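Local coordinates for putative laminarinase (Phanerochaete chrysosporium, PDB 2W39), which probably hydrolyses the beta-glucosidic bonds of beta-glucans such as laminarin and lichenin, as an extracellular family 16 glycoside hydrolase of a white-rot fungus, at residues A1-W9 with P216-W224; A13-E21 with S71-T79. All coordinates share one frame; numbering follows the deposited sequence.

Contact 1 (A1-W9 with P216-W224)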
ATOM      1  N   ALA A   1      13.943 -15.234  10.167  1.00 13.88           N
ATOM      2  CA  ALA A   1      14.748 -16.096   9.253  1.00 12.62           C
ATOM      3  C   ALA A   1      15.711 -15.280   8.393  1.00 11.10           C
ATOM      4  O   ALA A   1      15.567 -14.065   8.258  1.00 10.07           O
ATOM      5  CB  ALA A   1      13.839 -16.958   8.368  1.00 14.21           C
ATOM      6  N   THR A   2      16.687 -15.962   7.805  1.00 10.63           N
ATOM      7  CA  THR A   2      17.643 -15.347   6.884  1.00 10.28           C
ATOM      8  C   THR A   2      17.127 -15.452   5.457  1.00  9.20           C
ATOM      9  O   THR A   2      16.654 -16.506   5.022  1.00 10.09           O
ATOM     10  CB  THR A   2      19.042 -16.006   7.004  1.00 10.67           C
ATOM     11  OG1 THR A   2      19.542 -15.782   8.326  1.00 13.54           O
ATOM     12  CG2 THR A   2      20.024 -15.424   6.018  1.00 12.57           C
ATOM     13  N   TYR A   3      17.217 -14.341   4.737  1.00  7.35           N
ATOM     14  CA  TYR A   3      16.780 -14.276   3.341  1.00  6.75           C
ATOM     15  C   TYR A   3      17.854 -13.559   2.545  1.00  6.76           C
ATOM     16  O   TYR A   3      18.697 -12.837   3.110  1.00  7.41           O
ATOM     17  CB  TYR A   3      15.450 -13.513   3.192  1.00  7.00           C
ATOM     18  CG  TYR A   3      14.281 -14.046   3.967  1.00  6.77           C
ATOM     19  CD1 TYR A   3      13.332 -14.877   3.360  1.00  8.41           C
ATOM     20  CD2 TYR A   3      14.069 -13.690   5.295  1.00  7.02           C
ATOM     21  CE1 TYR A   3      12.235 -15.340   4.060  1.00  9.83           C
ATOM     22  CE2 TYR A   3      12.966 -14.154   5.999  1.00  7.26           C
ATOM     23  CZ  TYR A   3      12.069 -14.984   5.365  1.00  8.54           C
ATOM     24  OH  TYR A   3      10.967 -15.470   6.043  1.00  9.69           O
ATOM     25  N   HIS A   4      17.782 -13.706   1.229  1.00  6.62           N
ATOM     26  CA  HIS A   4      18.768 -13.112   0.333  1.00  6.94           C
ATOM     27  C   HIS A   4      18.067 -12.370  -0.781  1.00  6.47           C
ATOM     28  O   HIS A   4      16.958 -12.722  -1.200  1.00  6.75           O
ATOM     29  CB  HIS A   4      19.720 -14.182  -0.218  1.00  7.53           C
ATOM     30  CG  HIS A   4      20.475 -14.868   0.864  1.00  7.44           C
ATOM     31  ND1 HIS A   4      20.039 -16.030   1.464  1.00  8.87           N
ATOM     32  CD2 HIS A   4      21.582 -14.486   1.541  1.00  7.23           C
ATOM     33  CE1 HIS A   4      20.883 -16.366   2.431  1.00  8.14           C
ATOM     34  NE2 HIS A   4      21.831 -15.447   2.491  1.00  8.88           N
ATOM     35  N   LEU A   5      18.736 -11.356  -1.302  1.00  6.75           N
ATOM     36  CA  LEU A   5      18.135 -10.479  -2.293  1.00  7.02           C
ATOM     37  C   LEU A   5      17.644 -11.252  -3.503  1.00  6.87           C
ATOM     38  O   LEU A   5      18.365 -12.101  -4.053  1.00  7.55           O
ATOM     39  CB  LEU A   5      19.163  -9.434  -2.713  1.00  8.13           C
ATOM     40  CG  LEU A   5      18.674  -8.244  -3.508  1.00  9.00           C
ATOM     41  CD1 LEU A   5      17.640  -7.413  -2.707  1.00  9.52           C
ATOM     42  CD2 LEU A   5      19.887  -7.404  -3.898  1.00 11.32           C
ATOM     43  N   GLU A   6      16.421 -10.939  -3.915  1.00  6.36           N
ATOM     44  CA  GLU A   6      15.764 -11.528  -5.081  1.00  7.41           C
ATOM     45  C   GLU A   6      15.535 -10.466  -6.166  1.00  7.49           C
ATOM     46  O   GLU A   6      15.683 -10.749  -7.353  1.00  9.14           O
ATOM     47  CB  GLU A   6      14.441 -12.183  -4.633  1.00  8.32           C
ATOM     48  CG  GLU A   6      13.557 -12.753  -5.720  1.00 10.52           C
ATOM     49  CD  GLU A   6      14.182 -13.890  -6.497  1.00 11.75           C
ATOM     50  OE1 GLU A   6      15.148 -14.519  -6.036  1.00 13.09           O
ATOM     51  OE2 GLU A   6      13.665 -14.178  -7.595  1.00 14.34           O
ATOM     52  N   ASP A   7      15.135  -9.264  -5.754  1.00  7.17           N
ATOM     53  CA  ASP A   7      14.897  -8.138  -6.659  1.00  7.89           C
ATOM     54  C   ASP A   7      15.292  -6.856  -5.976  1.00  7.74           C
ATOM     55  O   ASP A   7      14.998  -6.651  -4.803  1.00  8.49           O
ATOM     56  CB  ASP A   7      13.423  -8.053  -7.055  1.00  8.71           C
ATOM     57  CG  ASP A   7      12.975  -9.237  -7.871  1.00  9.71           C
ATOM     58  OD1 ASP A   7      13.342  -9.310  -9.067  1.00 12.08           O
ATOM     59  OD2 ASP A   7      12.261 -10.108  -7.326  1.00 11.27           O
ATOM     60  N   ASN A   8      15.947  -5.989  -6.729  1.00  8.16           N
ATOM     61  CA  ASN A   8      16.368  -4.707  -6.240  1.00  8.75           C
ATOM     62  C   ASN A   8      15.857  -3.663  -7.212  1.00  8.31           C
ATOM     63  O   ASN A   8      16.428  -3.502  -8.301  1.00 10.29           O
ATOM     64  CB  ASN A   8      17.899  -4.653  -6.164  1.00 10.24           C
ATOM     65  CG  ASN A   8      18.397  -3.368  -5.546  1.00 12.85           C
ATOM     66  OD1 ASN A   8      17.625  -2.607  -4.959  1.00 15.86           O
ATOM     67  ND2 ASN A   8      19.689  -3.099  -5.695  1.00 17.43           N
ATOM     68  N   TRP A   9      14.786  -2.964  -6.838  1.00  7.20           N
ATOM     69  CA  TRP A   9      14.170  -2.013  -7.742  1.00  7.62           C
ATOM     70  C   TRP A   9      14.392  -0.583  -7.289  1.00  7.17           C
ATOM     71  O   TRP A   9      13.929  -0.182  -6.218  1.00  6.76           O
ATOM     72  CB  TRP A   9      12.685  -2.310  -7.866  1.00  7.46           C
ATOM     73  CG  TRP A   9      12.333  -3.703  -8.335  1.00  7.22           C
ATOM     74  CD1 TRP A   9      12.877  -4.396  -9.382  1.00  7.66           C
ATOM     75  CD2 TRP A   9      11.313  -4.542  -7.786  1.00  6.69           C
ATOM     76  NE1 TRP A   9      12.251  -5.618  -9.506  1.00  7.44           N
ATOM     77  CE2 TRP A   9      11.280  -5.726  -8.547  1.00  6.55           C
ATOM     78  CE3 TRP A   9      10.442  -4.412  -6.698  1.00  6.62           C
ATOM     79  CZ2 TRP A   9      10.393  -6.768  -8.273  1.00  7.57           C
ATOM     80  CZ3 TRP A   9       9.552  -5.435  -6.437  1.00  7.19           C
ATOM     81  CH2 TRP A   9       9.541  -6.607  -7.216  1.00  7.34           C
ATOM     82  N   PRO A 216      21.105  -4.344   2.449  1.00  9.63           N
ATOM     83  CA  PRO A 216      22.156  -5.281   2.059  1.00  9.54           C
ATOM     84  C   PRO A 216      21.510  -6.491   1.396  1.00  9.35           C
ATOM     85  O   PRO A 216      20.301  -6.730   1.540  1.00  9.90           O
ATOM     86  CB  PRO A 216      22.764  -5.705   3.405  1.00  9.87           C
ATOM     87  CG  PRO A 216      21.620  -5.575   4.368  1.00  9.99           C
ATOM     88  CD  PRO A 216      20.972  -4.279   3.908  1.00  9.60           C
ATOM     89  N   ALA A 217      22.316  -7.292   0.716  1.00 10.06           N
ATOM     90  CA  ALA A 217      21.765  -8.425  -0.004  1.00  9.97           C
ATOM     91  C   ALA A 217      21.375  -9.599   0.901  1.00  9.84           C
ATOM     92  O   ALA A 217      20.628 -10.462   0.466  1.00 10.85           O
ATOM     93  CB  ALA A 217      22.698  -8.872  -1.118  1.00 11.12           C
ATOM     94  N   THR A 218      21.887  -9.641   2.136  1.00 10.04           N
ATOM     95  CA  THR A 218      21.512 -10.666   3.118  1.00 10.02           C
ATOM     96  C   THR A 218      20.827  -9.993   4.306  1.00  9.46           C
ATOM     97  O   THR A 218      21.339  -8.986   4.819  1.00 10.08           O
ATOM     98  CB  THR A 218      22.745 -11.446   3.612  1.00 11.37           C
ATOM     99  OG1 THR A 218      23.358 -12.111   2.505  1.00 13.14           O
ATOM    100  CG2 THR A 218      22.355 -12.461   4.648  1.00 12.19           C
ATOM    101  N   ILE A 219      19.692 -10.543   4.739  1.00  9.03           N
ATOM    102  CA  ILE A 219      18.960 -10.004   5.880  1.00  8.40           C
ATOM    103  C   ILE A 219      18.576 -11.127   6.816  1.00  8.36           C
ATOM    104  O   ILE A 219      18.548 -12.295   6.417  1.00  8.87           O
ATOM    105  CB  ILE A 219      17.685  -9.220   5.466  1.00  8.29           C
ATOM    106  CG1 ILE A 219      16.677 -10.146   4.756  1.00  8.04           C
ATOM    107  CG2 ILE A 219      18.052  -7.990   4.641  1.00  8.90           C
ATOM    108  CD1 ILE A 219      15.310  -9.513   4.519  1.00  8.90           C
ATOM    109  N   ASN A 220      18.297 -10.770   8.068  1.00  8.50           N
ATOM    110  CA  ASN A 220      17.820 -11.737   9.041  1.00  9.22           C
ATOM    111  C   ASN A 220      16.747 -11.075   9.902  1.00  9.05           C
ATOM    112  O   ASN A 220      17.043 -10.201  10.724  1.00  9.31           O
ATOM    113  CB  ASN A 220      18.992 -12.220   9.905  1.00 10.90           C
ATOM    114  CG  ASN A 220      18.580 -13.250  10.941  1.00 13.21           C
ATOM    115  OD1 ASN A 220      17.403 -13.542  11.133  1.00 14.99           O
ATOM    116  ND2 ASN A 220      19.574 -13.823  11.611  1.00 17.08           N
ATOM    117  N   THR A 221      15.495 -11.483   9.703  1.00  8.93           N
ATOM    118  CA  THR A 221      14.379 -10.809  10.354  1.00  9.44           C
ATOM    119  C   THR A 221      14.308 -11.096  11.850  1.00 10.43           C
ATOM    120  O   THR A 221      13.571 -10.412  12.554  1.00 10.43           O
ATOM    121  CB  THR A 221      13.031 -11.161   9.683  1.00  9.43           C
ATOM    122  OG1 THR A 221      12.818 -12.572   9.806  1.00 10.83           O
ATOM    123  CG2 THR A 221      13.038 -10.774   8.223  1.00  9.04           C
ATOM    124  N   ASP A 222      15.055 -12.098  12.320  1.00 11.31           N
ATOM    125  CA  ASP A 222      15.171 -12.393  13.761  1.00 12.89           C
ATOM    126  C   ASP A 222      15.638 -11.177  14.541  1.00 12.29           C
ATOM    127  O   ASP A 222      15.408 -11.089  15.756  1.00 13.23           O
ATOM    128  CB  ASP A 222      16.202 -13.515  14.026  1.00 14.20           C
ATOM    129  CG  ASP A 222      15.737 -14.886  13.567  1.00 17.73           C
ATOM    130  OD1 ASP A 222      16.529 -15.851  13.707  1.00 21.09           O
ATOM    131  OD2 ASP A 222      14.593 -15.023  13.084  1.00 20.88           O
ATOM    132  N   ASN A 223      16.322 -10.273  13.843  1.00 11.73           N
ATOM    133  CA  ASN A 223      16.970  -9.111  14.421  1.00 11.76           C
ATOM    134  C   ASN A 223      16.157  -7.826  14.356  1.00 10.85           C
ATOM    135  O   ASN A 223      16.656  -6.759  14.710  1.00 12.28           O
ATOM    136  CB  ASN A 223      18.331  -8.902  13.738  1.00 12.67           C
ATOM    137  CG  ASN A 223      19.294 -10.051  14.000  1.00 14.55           C
ATOM    138  OD1 ASN A 223      19.250 -10.687  15.058  1.00 16.31           O
ATOM    139  ND2 ASN A 223      20.163 -10.327  13.036  1.00 16.72           N
ATOM    140  N   TRP A 224      14.899  -7.926  13.928  1.00  9.04           N
ATOM    141  CA  TRP A 224      14.130  -6.736  13.588  1.00  8.61           C
ATOM    142  C   TRP A 224      13.213  -6.210  14.684  1.00  8.85           C
ATOM    143  O   TRP A 224      12.541  -5.192  14.500  1.00  9.71           O
ATOM    144  CB  TRP A 224      13.319  -7.037  12.330  1.00  8.29           C
ATOM    145  CG  TRP A 224      14.165  -7.132  11.088  1.00  7.30           C
ATOM    146  CD1 TRP A 224      15.534  -7.240  10.998  1.00  8.33           C
ATOM    147  CD2 TRP A 224      13.677  -7.156   9.753  1.00  6.26           C
ATOM    148  NE1 TRP A 224      15.916  -7.298   9.680  1.00  7.69           N
ATOM    149  CE2 TRP A 224      14.794  -7.259   8.892  1.00  6.60           C
ATOM    150  CE3 TRP A 224      12.394  -7.108   9.191  1.00  6.53           C
ATOM    151  CZ2 TRP A 224      14.668  -7.270   7.489  1.00  6.86           C
ATOM    152  CZ3 TRP A 224      12.267  -7.137   7.811  1.00  7.18           C
ATOM    153  CH2 TRP A 224      13.395  -7.210   6.969  1.00  6.80           C
TER
HETATM  154  O   HOH W   1      17.719 -16.670  10.791  1.00 44.88           O
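Ala-1 N is gripped twice from segment 216-224: Thr-221 OG1 accepts from it at 2.9 Å, and Asp-222 OD2 forms a salt bridge with this chain terminus, the nitrogen sitting 53° out of the carboxylate plane. Thr-221 can be followed outward from CB, which lies 4.1 Å from Ala-1 O. With chi1 at 62°, OG1 stands between the backbone N and the carbonyl carbon and faces the terminus, and is also bonded to Glu-190. The other branch, CG2, comes obliquely to the Tyr-3 ring, 4.0 Å from CE2; the same methyl lies over one face of the Trp-224 indole, toward its rim. Tyr-3 OH shares Glu-190 as its partner, so one carboxylate ties both side chains. The backbones pair as antiparallel strands: Tyr-3 and Ile-219 exchange two bonds of 3.0 Å between N and O, and Leu-5 N reaches Ala-217 O. This places 218-220 beside strand 2-9, with strand 288-297 also paired along it, in one sheet of the GH16 beta-sandwich. On the buried face Tyr-3 CB meets Ile-219 CG1 at 3.9 Å. Thr-2, His-4, Thr-218 and Asn-220 occupy the other face. There the edge of the His-4 imidazole presents CD2 to Thr-218 OG1 at 3.1 Å. Asn-220 OD1 accepts from Asp-222 N in an Asx turn, and a water joins that oxygen to Thr-2 OG1.

Contact 2 (A13-E21 with S71-T79)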
ATOM      1  N   ALA A  13      14.486   1.011 -12.972  1.00  9.42           N
ATOM      2  CA  ALA A  13      14.256  -0.440 -12.916  1.00  9.35           C
ATOM      3  C   ALA A  13      12.768  -0.770 -12.943  1.00  8.40           C
ATOM      4  O   ALA A  13      12.358  -1.768 -13.522  1.00  8.80           O
ATOM      5  CB  ALA A  13      14.895  -1.052 -11.672  1.00  9.71           C
ATOM      6  N   PHE A  14      11.960   0.060 -12.283  1.00  8.15           N
ATOM      7  CA  PHE A  14      10.527  -0.202 -12.189  1.00  7.80           C
ATOM      8  C   PHE A  14       9.853  -0.246 -13.556  1.00  8.05           C
ATOM      9  O   PHE A  14       8.825  -0.904 -13.712  1.00  9.09           O
ATOM     10  CB  PHE A  14       9.838   0.851 -11.318  1.00  8.07           C
ATOM     11  CG  PHE A  14      10.137   0.725  -9.850  1.00  7.24           C
ATOM     12  CD1 PHE A  14       9.365  -0.114  -9.045  1.00  6.87           C
ATOM     13  CD2 PHE A  14      11.162   1.464  -9.271  1.00  6.88           C
ATOM     14  CE1 PHE A  14       9.611  -0.214  -7.673  1.00  7.73           C
ATOM     15  CE2 PHE A  14      11.434   1.369  -7.900  1.00  7.42           C
ATOM     16  CZ  PHE A  14      10.645   0.530  -7.092  1.00  7.03           C
ATOM     17  N   LEU A  15      10.429   0.441 -14.548  1.00  8.21           N
ATOM     18  CA  LEU A  15       9.834   0.479 -15.886  1.00  8.58           C
ATOM     19  C   LEU A  15       9.981  -0.843 -16.619  1.00  9.01           C
ATOM     20  O   LEU A  15       9.253  -1.088 -17.578  1.00 10.34           O
ATOM     21  CB  LEU A  15      10.402   1.628 -16.719  1.00  9.82           C
ATOM     22  CG  LEU A  15      10.246   3.014 -16.088  1.00 10.09           C
ATOM     23  CD1 LEU A  15      10.842   4.082 -17.020  1.00 11.44           C
ATOM     24  CD2 LEU A  15       8.791   3.332 -15.743  1.00 10.68           C
ATOM     25  N   SER A  16      10.905  -1.706 -16.201  0.50  9.00           N
ATOM     26  CA  SER A  16      10.998  -3.026 -16.832  0.50  9.38           C
ATOM     27  C   SER A  16      10.452  -4.149 -15.962  0.50  8.82           C
ATOM     28  O   SER A  16      10.079  -5.193 -16.480  0.50  8.81           O
ATOM     29  CB  SER A  16      12.424  -3.345 -17.284  0.50  9.86           C
ATOM     30  OG  SER A  16      13.338  -3.230 -16.218  0.50 12.05           O
ATOM     31  N   THR A  17      10.363  -3.920 -14.649  1.00  8.05           N
ATOM     32  CA  THR A  17      10.021  -5.015 -13.736  1.00  7.47           C
ATOM     33  C   THR A  17       8.579  -4.951 -13.224  1.00  7.44           C
ATOM     34  O   THR A  17       8.102  -5.903 -12.591  1.00  7.07           O
ATOM     35  CB  THR A  17      10.988  -5.043 -12.545  1.00  7.55           C
ATOM     36  OG1 THR A  17      10.828  -3.824 -11.822  1.00  7.73           O
ATOM     37  CG2 THR A  17      12.453  -5.231 -13.021  1.00  8.84           C
ATOM     38  N   PHE A  18       7.895  -3.855 -13.538  1.00  6.53           N
ATOM     39  CA  PHE A  18       6.466  -3.677 -13.240  1.00  6.46           C
ATOM     40  C   PHE A  18       5.763  -3.329 -14.527  1.00  7.07           C
ATOM     41  O   PHE A  18       6.397  -2.869 -15.468  1.00  8.42           O
ATOM     42  CB  PHE A  18       6.245  -2.510 -12.263  1.00  6.52           C
ATOM     43  CG  PHE A  18       6.538  -2.839 -10.814  1.00  5.53           C
ATOM     44  CD1 PHE A  18       7.803  -3.224 -10.385  1.00  6.99           C
ATOM     45  CD2 PHE A  18       5.522  -2.738  -9.862  1.00  5.84           C
ATOM     46  CE1 PHE A  18       8.045  -3.520  -9.060  1.00  7.07           C
ATOM     47  CE2 PHE A  18       5.754  -3.024  -8.519  1.00  6.27           C
ATOM     48  CZ  PHE A  18       7.022  -3.426  -8.116  1.00  6.42           C
ATOM     49  N   THR A  19       4.452  -3.529 -14.562  1.00  7.07           N
ATOM     50  CA  THR A  19       3.622  -2.938 -15.594  1.00  7.98           C
ATOM     51  C   THR A  19       2.667  -1.946 -14.936  1.00  7.29           C
ATOM     52  O   THR A  19       2.470  -1.956 -13.717  1.00  7.75           O
ATOM     53  CB  THR A  19       2.810  -3.967 -16.381  1.00  9.36           C
ATOM     54  OG1 THR A  19       1.853  -4.571 -15.518  1.00 11.06           O
ATOM     55  CG2 THR A  19       3.708  -5.019 -16.981  1.00 11.48           C
ATOM     56  N   HIS A  20       2.112  -1.057 -15.741  1.00  6.54           N
ATOM     57  CA  HIS A  20       1.003  -0.217 -15.315  1.00  6.58           C
ATOM     58  C   HIS A  20      -0.301  -0.890 -15.715  1.00  6.96           C
ATOM     59  O   HIS A  20      -0.486  -1.295 -16.873  1.00  9.25           O
ATOM     60  CB  HIS A  20       1.085   1.148 -15.999  1.00  7.03           C
ATOM     61  CG  HIS A  20       2.162   2.047 -15.475  1.00  7.22           C
ATOM     62  ND1 HIS A  20       3.493   1.690 -15.421  1.00  7.79           N
ATOM     63  CD2 HIS A  20       2.100   3.327 -15.028  1.00  7.58           C
ATOM     64  CE1 HIS A  20       4.195   2.706 -14.940  1.00  7.30           C
ATOM     65  NE2 HIS A  20       3.377   3.716 -14.703  1.00  8.19           N
ATOM     66  N   GLU A  21      -1.220  -1.019 -14.769  1.00  6.32           N
ATOM     67  CA  GLU A  21      -2.508  -1.643 -15.029  1.00  7.04           C
ATOM     68  C   GLU A  21      -3.493  -0.574 -15.482  1.00  6.99           C
ATOM     69  O   GLU A  21      -3.929   0.258 -14.679  1.00  7.33           O
ATOM     70  CB  GLU A  21      -3.012  -2.327 -13.774  1.00  7.09           C
ATOM     71  CG  GLU A  21      -2.105  -3.429 -13.233  1.00  7.65           C
ATOM     72  CD  GLU A  21      -2.801  -4.166 -12.119  1.00  7.10           C
ATOM     73  OE1 GLU A  21      -2.609  -3.801 -10.939  1.00  7.31           O
ATOM     74  OE2 GLU A  21      -3.564  -5.113 -12.446  1.00  8.88           O
ATOM     75  N   SER A  71      -4.227   8.662 -12.920  1.00  5.61           N
ATOM     76  CA  SER A  71      -3.350   8.153 -11.881  1.00  5.36           C
ATOM     77  C   SER A  71      -2.776   6.827 -12.367  1.00  5.32           C
ATOM     78  O   SER A  71      -3.022   6.420 -13.515  1.00  5.86           O
ATOM     79  CB  SER A  71      -4.140   7.987 -10.583  1.00  5.73           C
ATOM     80  OG  SER A  71      -3.249   7.760  -9.498  1.00  6.08           O
ATOM     81  N   VAL A  72      -2.035   6.160 -11.488  1.00  5.53           N
ATOM     82  CA  VAL A  72      -1.360   4.930 -11.864  1.00  5.60           C
ATOM     83  C   VAL A  72      -1.530   3.846 -10.807  1.00  5.45           C
ATOM     84  O   VAL A  72      -1.654   4.127  -9.602  1.00  5.72           O
ATOM     85  CB  VAL A  72       0.141   5.159 -12.177  1.00  6.38           C
ATOM     86  CG1 VAL A  72       0.325   6.124 -13.362  1.00  7.26           C
ATOM     87  CG2 VAL A  72       0.910   5.643 -10.957  1.00  8.86           C
ATOM     88  N   ARG A  73      -1.479   2.604 -11.285  1.00  5.05           N
ATOM     89  CA  ARG A  73      -1.512   1.387 -10.479  1.00  5.38           C
ATOM     90  C   ARG A  73      -0.471   0.467 -11.109  1.00  5.17           C
ATOM     91  O   ARG A  73      -0.672  -0.033 -12.217  1.00  6.23           O
ATOM     92  CB  ARG A  73      -2.913   0.777 -10.528  1.00  5.47           C
ATOM     93  CG  ARG A  73      -3.015  -0.610  -9.889  1.00  5.17           C
ATOM     94  CD  ARG A  73      -4.444  -0.983  -9.656  1.00  7.41           C
ATOM     95  NE  ARG A  73      -4.613  -2.411  -9.385  1.00  5.93           N
ATOM     96  CZ  ARG A  73      -5.614  -2.935  -8.677  1.00  5.64           C
ATOM     97  NH1 ARG A  73      -6.468  -2.161  -8.021  1.00  6.96           N
ATOM     98  NH2 ARG A  73      -5.720  -4.251  -8.566  1.00  6.51           N
ATOM     99  N   ILE A  74       0.658   0.305 -10.438  1.00  4.90           N
ATOM    100  CA  ILE A  74       1.730  -0.510 -10.979  1.00  5.57           C
ATOM    101  C   ILE A  74       1.778  -1.847 -10.283  1.00  5.21           C
ATOM    102  O   ILE A  74       1.487  -1.952  -9.092  1.00  5.55           O
ATOM    103  CB  ILE A  74       3.108   0.237 -10.964  1.00  5.49           C
ATOM    104  CG1 ILE A  74       3.687   0.473  -9.545  1.00  5.47           C
ATOM    105  CG2 ILE A  74       3.022   1.546 -11.780  1.00  7.04           C
ATOM    106  CD1 ILE A  74       5.154   0.876  -9.553  1.00  6.57           C
ATOM    107  N   ARG A  75       2.143  -2.883 -11.025  1.00  5.22           N
ATOM    108  CA  ARG A  75       2.097  -4.244 -10.537  1.00  5.28           C
ATOM    109  C   ARG A  75       3.385  -4.960 -10.928  1.00  5.28           C
ATOM    110  O   ARG A  75       3.795  -4.945 -12.099  1.00  5.80           O
ATOM    111  CB  ARG A  75       0.905  -4.969 -11.171  1.00  6.34           C
ATOM    112  CG  ARG A  75       0.754  -6.406 -10.673  1.00  7.01           C
ATOM    113  CD  ARG A  75      -0.389  -7.121 -11.346  1.00  7.80           C
ATOM    114  NE  ARG A  75      -0.099  -7.427 -12.749  1.00  8.97           N
ATOM    115  CZ  ARG A  75      -0.961  -7.999 -13.580  1.00 10.80           C
ATOM    116  NH1 ARG A  75      -2.188  -8.286 -13.174  1.00 12.56           N
ATOM    117  NH2 ARG A  75      -0.592  -8.280 -14.823  1.00 13.49           N
ATOM    118  N   SER A  76       4.026  -5.619  -9.968  1.00  5.01           N
ATOM    119  CA  SER A  76       5.242  -6.373 -10.298  1.00  5.71           C
ATOM    120  C   SER A  76       4.920  -7.457 -11.310  1.00  5.55           C
ATOM    121  O   SER A  76       3.872  -8.093 -11.243  1.00  6.13           O
ATOM    122  CB  SER A  76       5.894  -6.989  -9.053  1.00  5.91           C
ATOM    123  OG  SER A  76       5.057  -7.956  -8.430  1.00  5.15           O
ATOM    124  N   ILE A  77       5.844  -7.701 -12.227  1.00  6.16           N
ATOM    125  CA  ILE A  77       5.678  -8.806 -13.168  1.00  6.86           C
ATOM    126  C   ILE A  77       5.829 -10.134 -12.406  1.00  6.75           C
ATOM    127  O   ILE A  77       5.063 -11.072 -12.619  1.00  7.73           O
ATOM    128  CB  ILE A  77       6.655  -8.668 -14.359  1.00  8.06           C
ATOM    129  CG1 ILE A  77       6.253  -7.463 -15.217  1.00  8.56           C
ATOM    130  CG2 ILE A  77       6.669  -9.952 -15.200  1.00 10.22           C
ATOM    131  CD1 ILE A  77       7.311  -7.033 -16.215  1.00 11.26           C
ATOM    132  N   LYS A  78       6.825 -10.213 -11.531  1.00  6.41           N
ATOM    133  CA  LYS A  78       7.015 -11.410 -10.739  1.00  6.49           C
ATOM    134  C   LYS A  78       5.977 -11.557  -9.644  1.00  6.05           C
ATOM    135  O   LYS A  78       5.358 -10.574  -9.196  1.00  6.26           O
ATOM    136  CB  LYS A  78       8.404 -11.402 -10.128  1.00  7.57           C
ATOM    137  CG  LYS A  78       9.453 -11.664 -11.192  1.00  9.45           C
ATOM    138  CD  LYS A  78      10.849 -11.446 -10.683  1.00 12.78           C
ATOM    139  CE  LYS A  78      11.272 -12.502  -9.707  1.00 15.36           C
ATOM    140  NZ  LYS A  78      12.736 -12.348  -9.436  1.00 17.05           N
ATOM    141  N   THR A  79       5.787 -12.802  -9.214  1.00  5.64           N
ATOM    142  CA  THR A  79       4.943 -13.116  -8.074  1.00  5.90           C
ATOM    143  C   THR A  79       5.792 -13.765  -6.976  1.00  5.44           C
ATOM    144  O   THR A  79       6.897 -14.255  -7.241  1.00  6.10           O
ATOM    145  CB  THR A  79       3.792 -14.051  -8.456  1.00  6.00           C
ATOM    146  OG1 THR A  79       4.380 -15.253  -8.942  1.00  6.33           O
ATOM    147  CG2 THR A  79       2.898 -13.437  -9.506  1.00  7.48           C
TER
HETATM  148  O   HOH W   2       9.073  -8.283 -11.519  1.00  9.64           O
HETATM  149  O   HOH W   3       2.462  -6.661 -13.926  1.00 10.70           O
HETATM  150  O   HOH W   4      -2.111   2.412 -14.051  1.00  7.12           O
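Phe-18 CG lies anti to its carbonyl carbon (chi1 -78°), which lays the ring over Ser-76, whereas Ile-74 directs CG2 anti to its own carbonyl carbon and CG1 between the backbone N and that carbon (chi1 69°). Ile-74 CG2 sits over the His-20 face, 3.5 Å from the centroid, a CH-pi contact; CD1 comes obliquely to Phe-18, 3.6 Å from CD2. Ser-76 CA is centred over one Phe-18 face, and Phe-14 CD1 covers the opposite face nearer the rim. Were Phe-18 cut back to an alanine, Ser-76 and Ile-74 CD1 would be likely to lose their aromatic partner, and a gap to open beside Phe-14. Val-72 CG1 closes on the His-20 edge, while NE2 is hydrogen-bonded to Thr-45 OG1 and ND1 to Gln-36 OE1. Arg-73 NE donates to Glu-21 OE1 at 2.9 Å; the oxygen lies in the guanidinium plane, while the nitrogen stands 53° out of the carboxylate plane. Arg-75 NH1 stands 3.5 Å from Glu-21 OE2, charge attraction alone, and both arginines also pair with Glu-107. The backbone pairing is antiparallel: Thr-19 N to Arg-75 O and Arg-75 N to Thr-19 O are both 2.9 Å, and Glu-21 N meets Arg-73 O at 2.8 Å. Strand 18-20 borders strand 69-76 in a sheet of the GH16 beta-sandwich, where Arg-73 NH2 hydrogen-bonds O6 of a bound glucose.

Contacts 1 and 2 have centres about 22 Å apart and belong to different sheets of the sandwich, yet strand 2-9 leads along the chain into helix 14-17, so the first segment of each is almost continuous. Lys-78 of contact 2 bridges them by charge: its NZ lies 2.8 Å from Glu-6 OE2 and 3.1 Å from Asp-7 OD2. Trp-9 adds packing, with CD1 3.2 Å from Thr-17 OG1 and its ring edge-to-face with Phe-18. Sugar is met in contact 2, where the side chain of Arg-73 comes within about 3 Å of bound glucose and about 4 Å of the gluconolactone (nearest atoms); contact 1 instead joins the amino terminus to its sheet.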